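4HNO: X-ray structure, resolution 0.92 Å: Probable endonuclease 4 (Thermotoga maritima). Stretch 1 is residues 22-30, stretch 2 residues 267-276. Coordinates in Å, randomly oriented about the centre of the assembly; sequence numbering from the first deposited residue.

Stretch 1 22-30: QDTVNIGGN
Stretch 2, residues 267-276: GNEEHAEDIK

A small, mainly apolar contact packs the end of one helix against the first turns of another: Ile 27 is its centre, no direct hydrogen bond crosses, and water supplies the polar links. Residues 22-26 are helical, continuing a helix that begins earlier in the chain; residues 268-276 are helical and continue onward, with Gly 267 at the N-cap position. The two backbones come nearest at Ile 27 and Ala 272, CA to CA 4.4 Å. The surface buried between the stretches, both sides summed, is 317 Å².

Ile 27 (phi/psi -91/2, chi1 p, chi2 t) points toward the second helix. Its CB lies 3.8 Å from Ala 272 CB, its CG2 3.3 Å from Asn 268 O, and its CD1 4.1 Å from His 271 CB and 3.9 Å from Ile 275 CD1. Asn 268 O is already the acceptor of the helical bond from Ala 272 N (2.8 Å); the CG2 methyl merely packs against it. Ile 275 (m, t) points back toward stretch 1, its CD1 3.5 Å from Ile 27 O and its CG2 3.8 Å from Gly 28 O. At the other end, Asp 23 (m) sets CB 3.8 Å from Asn 268 ND2 (chi1 m), a contact without a hydrogen bond.

The first helix closes in a Schellman motif: Gly 28 has phi/psi 90/19, its N bonds to Val 25 O (3.0 Å), and Gly 29 N bonds to Thr 24 O (2.9 Å). A CB on Gly 28 would jam against the preceding carbonyl oxygen, so the turn itself calls for glycine.

Water 2 bridges the backbones, donating to Ile 27 O (2.7 Å) and Ala 272 O (2.8 Å) while accepting from Lys 276 NZ (3.1 Å). The lysine, m, t, t, p, starts sideways but its end comes nearer stretch 1.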

# COMPACT_ATOMS: atom_id res chain seq x y z
N GLN A 22 13.08 -13.61 6.92
CA GLN A 22 14.28 -13.38 7.74
C GLN A 22 14.74 -11.92 7.65
O GLN A 22 15.14 -11.33 8.64
CB GLN A 22 15.42 -14.29 7.29
CG GLN A 22 16.72 -14.06 8.04
CD GLN A 22 16.68 -14.58 9.46
OE1 GLN A 22 16.84 -15.77 9.68
NE2 GLN A 22 16.44 -13.70 10.42
N ASP A 23 14.70 -11.36 6.45
CA ASP A 23 15.13 -9.98 6.28
C ASP A 23 14.22 -9.04 7.10
O ASP A 23 14.70 -8.07 7.69
CB ASP A 23 15.10 -9.56 4.82
CG ASP A 23 16.13 -10.25 3.95
OD1 ASP A 23 17.09 -10.83 4.48
OD2 ASP A 23 15.98 -10.20 2.71
N THR A 24 12.93 -9.34 7.14
CA THR A 24 11.96 -8.57 7.91
C THR A 24 12.30 -8.63 9.39
O THR A 24 12.39 -7.60 10.07
CB THR A 24 10.55 -9.11 7.64
OG1 THR A 24 10.18 -8.81 6.29
CG2 THR A 24 9.53 -8.53 8.56
N VAL A 25 12.52 -9.83 9.90
CA VAL A 25 12.88 -9.98 11.30
C VAL A 25 14.18 -9.21 11.59
O VAL A 25 14.32 -8.55 12.63
CB VAL A 25 13.01 -11.47 11.66
CG1 VAL A 25 13.67 -11.68 13.01
CG2 VAL A 25 11.66 -12.13 11.61
N ASN A 26 15.13 -9.29 10.67
CA ASN A 26 16.43 -8.65 10.86
C ASN A 26 16.38 -7.14 10.92
O ASN A 26 17.26 -6.54 11.52
CB ASN A 26 17.43 -9.08 9.78
CG ASN A 26 17.94 -10.50 9.98
OD1 ASN A 26 17.76 -11.09 11.05
ND2 ASN A 26 18.59 -11.04 8.96
N ILE A 27 15.39 -6.52 10.30
CA ILE A 27 15.24 -5.07 10.43
C ILE A 27 14.34 -4.67 11.60
O ILE A 27 14.11 -3.48 11.80
CB ILE A 27 14.76 -4.37 9.13
CG1 ILE A 27 13.32 -4.72 8.76
CG2 ILE A 27 15.74 -4.65 8.01
CD1 ILE A 27 12.75 -3.82 7.66
N GLY A 28 13.85 -5.64 12.37
CA GLY A 28 12.99 -5.36 13.50
C GLY A 28 11.51 -5.31 13.17
O GLY A 28 10.72 -4.77 13.93
N GLY A 29 11.14 -5.89 12.03
CA GLY A 29 9.76 -5.87 11.59
C GLY A 29 9.01 -7.16 11.84
O GLY A 29 9.60 -8.21 12.13
N ASN A 30 7.69 -7.08 11.67
CA ASN A 30 6.79 -8.23 11.77
C ASN A 30 5.74 -8.19 10.66
O ASN A 30 4.76 -8.92 10.73
CB ASN A 30 6.14 -8.31 13.16
CG ASN A 30 5.32 -7.08 13.48
OD1 ASN A 30 4.97 -6.30 12.60
ND2 ASN A 30 5.02 -6.90 14.74
N GLY A 267 17.31 1.25 1.69
CA GLY A 267 17.08 -0.18 1.68
C GLY A 267 16.88 -0.73 3.08
O GLY A 267 16.49 -0.01 3.99
N ASN A 268 17.17 -2.02 3.26
CA ASN A 268 16.93 -2.67 4.55
C ASN A 268 17.58 -1.93 5.73
O ASN A 268 16.98 -1.79 6.79
CB ASN A 268 17.40 -4.13 4.50
CG ASN A 268 16.42 -5.05 3.74
OD1 ASN A 268 15.38 -4.62 3.25
ND2 ASN A 268 16.77 -6.32 3.67
N GLU A 269 18.80 -1.45 5.56
CA GLU A 269 19.50 -0.81 6.67
C GLU A 269 18.84 0.52 7.08
O GLU A 269 18.69 0.80 8.27
CB GLU A 269 20.98 -0.59 6.36
CG GLU A 269 21.76 -1.89 6.20
CD GLU A 269 21.53 -2.55 4.85
OE1 GLU A 269 21.58 -3.79 4.78
OE2 GLU A 269 21.31 -1.81 3.87
N GLU A 270 18.45 1.33 6.10
CA GLU A 270 17.76 2.58 6.40
C GLU A 270 16.39 2.28 7.00
O GLU A 270 15.91 3.00 7.89
CB GLU A 270 17.61 3.42 5.13
CG GLU A 270 18.90 4.09 4.67
CD GLU A 270 19.89 3.11 4.07
OE1 GLU A 270 21.11 3.39 4.11
OE2 GLU A 270 19.46 2.05 3.56
N HIS A 271 15.75 1.23 6.51
CA HIS A 271 14.45 0.86 7.05
C HIS A 271 14.56 0.37 8.48
O HIS A 271 13.69 0.68 9.29
CB HIS A 271 13.73 -0.11 6.12
CG HIS A 271 13.35 0.53 4.83
ND1 HIS A 271 13.26 -0.16 3.64
CD2 HIS A 271 13.07 1.82 4.54
CE1 HIS A 271 12.93 0.68 2.67
NE2 HIS A 271 12.81 1.88 3.19
N ALA A 272 15.63 -0.35 8.82
CA ALA A 272 15.85 -0.73 10.20
C ALA A 272 15.98 0.53 11.08
O ALA A 272 15.45 0.57 12.19
CB ALA A 272 17.11 -1.60 10.31
N GLU A 273 16.69 1.53 10.57
CA GLU A 273 16.83 2.77 11.31
C GLU A 273 15.47 3.46 11.48
O GLU A 273 15.19 4.02 12.54
CB GLU A 273 17.82 3.70 10.61
CG GLU A 273 19.27 3.27 10.72
CD GLU A 273 20.20 4.15 9.91
OE1 GLU A 273 19.73 5.12 9.28
OE2 GLU A 273 21.42 3.88 9.91
N ASP A 274 14.65 3.44 10.43
CA ASP A 274 13.34 4.07 10.52
C ASP A 274 12.45 3.35 11.52
O ASP A 274 11.67 4.00 12.22
CB ASP A 274 12.67 4.18 9.14
CG ASP A 274 13.17 5.41 8.33
OD1 ASP A 274 14.27 5.93 8.67
OD2 ASP A 274 12.49 5.82 7.34
N ILE A 275 12.53 2.02 11.60
CA ILE A 275 11.74 1.30 12.58
C ILE A 275 12.19 1.70 13.99
O ILE A 275 11.37 1.96 14.86
CB ILE A 275 11.84 -0.23 12.36
CG1 ILE A 275 11.10 -0.59 11.07
CG2 ILE A 275 11.24 -0.98 13.54
CD1 ILE A 275 11.14 -2.07 10.72
N LYS A 276 13.50 1.78 14.21
CA LYS A 276 13.99 2.25 15.50
C LYS A 276 13.48 3.66 15.79
O LYS A 276 13.11 3.95 16.92
CB LYS A 276 15.51 2.24 15.51
CG LYS A 276 16.10 0.85 15.67
CD LYS A 276 17.62 0.88 15.69
CE LYS A 276 18.20 -0.53 15.71
NZ LYS A 276 17.94 -1.26 14.43
O HOH W 1 18.32 -4.24 12.89
O HOH W 2 15.01 -1.73 13.71